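Local coordinates for protein nucleoside hydrolase, putative (Trypanosoma brucei, PDB 3FZ0) that belongs to the nucleoside hydrolase family and holds a calcium ion in a carboxylate-lined site within a mixed alpha/beta fold, at residues Gly16-Ile21 against Val280-Val285; Val212-Thr217 against Glu346-Ala351. The protein carries 2 engineered substitutions. All blocks are in the same frame, centred on the assembly; numbering follows the deposited sequence.

Interaction 1: residues Gly16-Ile21 against Val280-Val285. With CA (calcium ion), chain G.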
loop_
_atom_site.group_PDB
_atom_site.type_symbol
_atom_site.label_atom_id
_atom_site.label_comp_id
_atom_site.label_asym_id
_atom_site.label_seq_id
_atom_site.Cartn_x
_atom_site.Cartn_y
_atom_site.Cartn_z
ATOM N N GLY B 16 8.018 -22.681 19.920
ATOM C CA GLY B 16 8.295 -23.788 19.003
ATOM C C GLY B 16 9.580 -24.548 19.350
ATOM O O GLY B 16 10.258 -24.248 20.345
ATOM N N GLY B 17 9.916 -25.531 18.507
ATOM C CA GLY B 17 11.075 -26.387 18.716
ATOM C C GLY B 17 12.357 -25.588 18.866
ATOM O O GLY B 17 13.110 -25.777 19.837
ATOM N N ASP B 18 12.614 -24.663 17.939
ATOM C CA ASP B 18 13.836 -23.845 18.047
ATOM C C ASP B 18 13.802 -22.821 19.191
ATOM O O ASP B 18 14.831 -22.497 19.778
ATOM C CB ASP B 18 14.295 -23.281 16.685
ATOM C CG ASP B 18 13.373 -22.190 16.142
ATOM O OD1 ASP B 18 12.131 -22.413 16.079
ATOM O OD2 ASP B 18 13.924 -21.093 15.802
ATOM N N ASP B 19 12.618 -22.364 19.569
ATOM C CA ASP B 19 12.481 -21.604 20.819
ATOM C C ASP B 19 12.940 -22.407 22.052
ATOM O O ASP B 19 13.583 -21.871 22.966
ATOM C CB ASP B 19 11.036 -21.164 21.024
ATOM C CG ASP B 19 10.515 -20.324 19.885
ATOM O OD1 ASP B 19 10.131 -20.878 18.840
ATOM O OD2 ASP B 19 10.468 -19.079 20.015
ATOM N N ALA B 20 12.583 -23.686 22.106
ATOM C CA ALA B 20 12.986 -24.530 23.229
ATOM C C ALA B 20 14.501 -24.684 23.286
ATOM O O ALA B 20 15.059 -24.520 24.359
ATOM C CB ALA B 20 12.295 -25.890 23.189
ATOM N N ILE B 21 15.153 -25.001 22.156
ATOM C CA ILE B 21 16.622 -25.092 22.094
ATOM C C ILE B 21 17.253 -23.749 22.529
ATOM O O ILE B 21 18.241 -23.728 23.268
ATOM C CB ILE B 21 17.148 -25.458 20.655
ATOM C CG1 ILE B 21 16.603 -26.821 20.202
ATOM C CG2 ILE B 21 18.720 -25.405 20.593
ATOM C CD1 ILE B 21 16.990 -28.000 21.087
ATOM N N VAL B 280 18.389 -25.870 10.355
ATOM C CA VAL B 280 18.493 -24.474 10.762
ATOM C C VAL B 280 17.740 -24.288 12.065
ATOM O O VAL B 280 16.599 -24.696 12.160
ATOM C CB VAL B 280 17.881 -23.552 9.701
ATOM C CG1 VAL B 280 18.121 -22.081 10.034
ATOM C CG2 VAL B 280 18.454 -23.878 8.326
ATOM N N VAL B 281 18.385 -23.683 13.066
ATOM C CA VAL B 281 17.780 -23.464 14.388
ATOM C C VAL B 281 17.782 -21.964 14.758
ATOM O O VAL B 281 18.483 -21.545 15.656
ATOM C CB VAL B 281 18.508 -24.316 15.481
ATOM C CG1 VAL B 281 17.700 -24.343 16.759
ATOM C CG2 VAL B 281 18.716 -25.731 14.997
ATOM N N PRO B 282 16.983 -21.146 14.063
ATOM C CA PRO B 282 17.126 -19.677 14.136
ATOM C C PRO B 282 17.123 -19.062 15.518
ATOM O O PRO B 282 18.017 -18.240 15.820
ATOM C CB PRO B 282 15.965 -19.156 13.290
ATOM C CG PRO B 282 15.770 -20.257 12.268
ATOM C CD PRO B 282 15.919 -21.530 13.114
ATOM N N ASP B 283 16.140 -19.407 16.357
ATOM C CA ASP B 283 16.076 -18.775 17.700
ATOM C C ASP B 283 17.307 -19.038 18.556
ATOM O O ASP B 283 17.683 -18.192 19.358
ATOM C CB ASP B 283 14.825 -19.207 18.444
ATOM C CG ASP B 283 13.567 -18.696 17.790
ATOM O OD1 ASP B 283 13.628 -17.664 17.099
ATOM O OD2 ASP B 283 12.501 -19.323 17.961
ATOM N N ALA B 284 17.950 -20.192 18.382
ATOM C CA ALA B 284 19.147 -20.509 19.168
ATOM C C ALA B 284 20.284 -19.592 18.770
ATOM O O ALA B 284 21.092 -19.185 19.620
ATOM C CB ALA B 284 19.554 -21.981 19.018
ATOM N N VAL B 285 20.340 -19.242 17.483
ATOM C CA VAL B 285 21.376 -18.339 16.989
ATOM C C VAL B 285 21.201 -16.939 17.620
ATOM O O VAL B 285 22.169 -16.269 18.021
ATOM C CB VAL B 285 21.416 -18.311 15.411
ATOM C CG1 VAL B 285 22.482 -17.348 14.870
ATOM C CG2 VAL B 285 21.681 -19.688 14.841
HETATM CA CA CA G . 10.194 -18.643 17.549
HETATM O O HOH W 1 10.303 -20.528 15.991
HETATM O O HOH W 2 11.354 -17.664 15.825
HETATM O O HOH W 3 8.398 -17.893 15.679
#
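D18 can be traced outward from its CB, which rests on CG1 of V281 at 3.6 Å and is the apolar foot of an otherwise polar side chain. The first torsion (chi1 71°) places CG between the backbone N and the carbonyl carbon, the crowded position, and turns the carboxylate toward the start of helix 282-291. OD1 accepts a hydrogen from water 1 (2.6 Å), itself a calcium ligand, so D18 is a second-shell residue. OD2 uses its anti lone pair to receive the D283 N-H, with N to OD2 at 2.8 Å and a nearly straight angle of 167°; it is also hydrogen-bonded to a bound BTB molecule. This grip leaves D18 OD2 only 3.1 Å from D283 OD2, the two carboxylate planes nearly parallel (14° apart) but offset from each other. D283 OD2 in turn binds the calcium at 2.4 Å, while its OD1 accepts from metal-bound water 2. D19 chelates the same ion through OD1 at 2.6 Å and OD2 at 2.5 Å; G16 N-H approaches OD1 from above the carboxylate plane, and T13 OG1 hydrogen-bonds to OD2. D14 and the L134 carbonyl complete the protein ligands. Below the polar layer, I21 CG2 packs on A284 CB at 3.9 Å. D18 and D19 end the DXDXXXDD signature of nucleoside hydrolases. Two acceptors this close imply mutual repulsion, which the cation, the D283 N-H and the first turns of both helices probably offset, keeping the carboxylates ionised.

Interaction 2: residues Val212-Thr217 against Glu346-Ala351; sequences VNSPMT and EMFLKA
The flat group here is the F348 ring, and residues 212-217 meet it mainly along its CD2-CE2 side. The peptide joining P215 to M216 stands at the edge, near the ring plane, with P215 C 4.2 Å from CE2. S214 O comes closer, 3.4 Å from CE2, but obliquely. Over one face lies a methyl of V285, from helix 282-291, whose A284 and L288 also touch the ring. With CG anti to the backbone N (chi1 179°), F348 projects from helix 345-356 straight toward the loop.

S214 supplies a second contact. Its OG, likewise anti to the backbone N (chi1 -175°), reaches the inner end of the ring, 3.7 Å from CD2, and touches F348 CB as well. The hydroxyl is also hydrogen-bonded to N345 OD1 just before the helical segment, which probably fixes its rotation and ties the loop to the start of the helix.

One residue further on, L349 leans in with a single methyl. CG lies beside the backbone N (chi1 -59°), and CD2 comes to 3.9 Å from P215 O and 4.2 Å from M216 CB. Beyond CB the M216 chain runs away from this helix, toward F250, V281 and Y221, while its backbone pairs with C279 in the short antiparallel sheet of 216-217 and 278-279.

No hydrogen bond crosses between the segments. The evidence is instead of carbonyl oxygens set against carbon: S214 O against CE2 but well off the line of its C-H, P215 O beside a leucine methyl. Such contacts are mostly dispersive, so between the segments themselves packing does the work, and the directional tie to helix 345-356 is the S214-N345 bond at its first residue.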
loop_
_atom_site.group_PDB
_atom_site.type_symbol
_atom_site.label_atom_id
_atom_site.label_comp_id
_atom_site.label_asym_id
_atom_site.label_seq_id
_atom_site.Cartn_x
_atom_site.Cartn_y
_atom_site.Cartn_z
ATOM N N VAL B 212 20.434 -19.343 8.592
ATOM C CA VAL B 212 20.628 -20.399 7.612
ATOM C C VAL B 212 22.137 -20.714 7.446
ATOM O O VAL B 212 22.536 -21.884 7.219
ATOM C CB VAL B 212 20.008 -20.019 6.247
ATOM C CG1 VAL B 212 20.406 -21.060 5.122
ATOM C CG2 VAL B 212 18.496 -19.900 6.382
ATOM N N ASN B 213 22.949 -19.656 7.557
ATOM C CA ASN B 213 24.394 -19.735 7.418
ATOM C C ASN B 213 25.109 -20.341 8.618
ATOM O O ASN B 213 26.307 -20.615 8.561
ATOM C CB ASN B 213 24.966 -18.349 7.185
ATOM C CG ASN B 213 26.420 -18.399 6.748
ATOM O OD1 ASN B 213 27.318 -17.898 7.440
ATOM N ND2 ASN B 213 26.661 -19.051 5.618
ATOM N N SER B 214 24.375 -20.515 9.716
ATOM C CA SER B 214 24.927 -21.121 10.938
ATOM C C SER B 214 24.009 -22.242 11.461
ATOM O O SER B 214 23.385 -22.102 12.515
ATOM C CB SER B 214 25.115 -20.051 12.015
ATOM O OG SER B 214 25.746 -20.612 13.125
ATOM N N PRO B 215 23.905 -23.343 10.704
ATOM C CA PRO B 215 22.988 -24.413 11.089
ATOM C C PRO B 215 23.701 -25.517 11.835
ATOM O O PRO B 215 24.924 -25.488 12.011
ATOM C CB PRO B 215 22.559 -24.970 9.732
ATOM C CG PRO B 215 23.776 -24.755 8.827
ATOM C CD PRO B 215 24.614 -23.655 9.441
ATOM N N MET B 216 22.969 -26.545 12.226
ATOM C CA MET B 216 23.668 -27.773 12.592
ATOM C C MET B 216 23.467 -28.795 11.477
ATOM O O MET B 216 22.453 -28.768 10.762
ATOM C CB MET B 216 23.245 -28.304 13.952
ATOM C CG MET B 216 21.836 -28.742 14.007
ATOM S SD MET B 216 21.397 -29.360 15.631
ATOM C CE MET B 216 19.590 -29.419 15.423
ATOM N N THR B 217 24.455 -29.648 11.301
ATOM C CA THR B 217 24.333 -30.812 10.447
ATOM C C THR B 217 23.449 -31.875 11.130
ATOM O O THR B 217 23.439 -31.990 12.370
ATOM C CB THR B 217 25.755 -31.379 10.207
ATOM O OG1 THR B 217 26.467 -30.514 9.308
ATOM C CG2 THR B 217 25.701 -32.734 9.626
ATOM N N GLU B 346 31.257 -22.502 14.810
ATOM C CA GLU B 346 31.991 -23.230 15.823
ATOM C C GLU B 346 31.496 -22.894 17.259
ATOM O O GLU B 346 31.225 -23.805 18.036
ATOM C CB GLU B 346 33.480 -22.954 15.630
ATOM C CG GLU B 346 34.418 -23.925 16.329
ATOM C CD GLU B 346 35.744 -24.127 15.545
ATOM O OE1 GLU B 346 35.811 -23.732 14.335
ATOM O OE2 GLU B 346 36.711 -24.710 16.135
ATOM N N MET B 347 31.326 -21.599 17.575
ATOM C CA MET B 347 30.835 -21.190 18.897
ATOM C C MET B 347 29.393 -21.620 19.107
ATOM O O MET B 347 29.011 -21.966 20.231
ATOM C CB MET B 347 30.927 -19.687 19.101
ATOM C CG MET B 347 32.228 -19.197 19.652
ATOM S SD MET B 347 32.167 -17.439 20.071
ATOM C CE MET B 347 30.725 -17.381 21.071
ATOM N N PHE B 348 28.603 -21.583 18.029
ATOM C CA PHE B 348 27.232 -22.076 18.046
ATOM C C PHE B 348 27.097 -23.590 18.380
ATOM O O PHE B 348 26.324 -23.972 19.250
ATOM C CB PHE B 348 26.555 -21.766 16.715
ATOM C CG PHE B 348 25.131 -22.248 16.627
ATOM C CD1 PHE B 348 24.171 -21.777 17.514
ATOM C CD2 PHE B 348 24.753 -23.159 15.642
ATOM C CE1 PHE B 348 22.841 -22.185 17.420
ATOM C CE2 PHE B 348 23.424 -23.606 15.537
ATOM C CZ PHE B 348 22.462 -23.124 16.418
ATOM N N LEU B 349 27.879 -24.432 17.700
ATOM C CA LEU B 349 27.866 -25.851 17.949
ATOM C C LEU B 349 28.306 -26.159 19.382
ATOM O O LEU B 349 27.725 -27.026 20.040
ATOM C CB LEU B 349 28.740 -26.593 16.940
ATOM C CG LEU B 349 28.416 -26.467 15.445
ATOM C CD1 LEU B 349 29.298 -27.436 14.628
ATOM C CD2 LEU B 349 26.948 -26.714 15.168
ATOM N N LYS B 350 29.312 -25.434 19.865
ATOM C CA LYS B 350 29.821 -25.657 21.209
ATOM C C LYS B 350 28.728 -25.348 22.248
ATOM O O LYS B 350 28.549 -26.088 23.230
ATOM C CB LYS B 350 31.070 -24.828 21.470
ATOM C CG LYS B 350 31.706 -25.155 22.790
ATOM C CD LYS B 350 32.405 -23.940 23.420
ATOM C CE LYS B 350 32.319 -23.957 24.972
ATOM N NZ LYS B 350 32.580 -25.307 25.590
ATOM N N ALA B 351 27.991 -24.267 22.012
ATOM C CA ALA B 351 26.878 -23.877 22.894
ATOM C C ALA B 351 25.776 -24.949 22.905
ATOM O O ALA B 351 25.169 -25.210 23.955
ATOM C CB ALA B 351 26.305 -22.514 22.469
#

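Interaction 1 lies about 7 Å from the chain centre and interaction 2 about 15 Å, centre to centre; both are buried, but only the former carries metal chemistry. Helix 282-291 joins them: D283 faces the calcium, whereas A284 and V285 reach F348, with A284 CB 3.7 Å from F348 CE1. A second link runs through V281, whose CG2 is 3.8 Å from M216 CE. Helix 345-356 also touches both neighbourhoods, since I21 packs on L352 and I355. Charge, ordered water and a straight hydrogen bond thus mark 16-21 against 280-285, while 212-217 against 346-351 packs carbonyl and hydroxyl oxygens on carbon without a hydrogen bond between them, the F348 side chain about 13 Å from the ion.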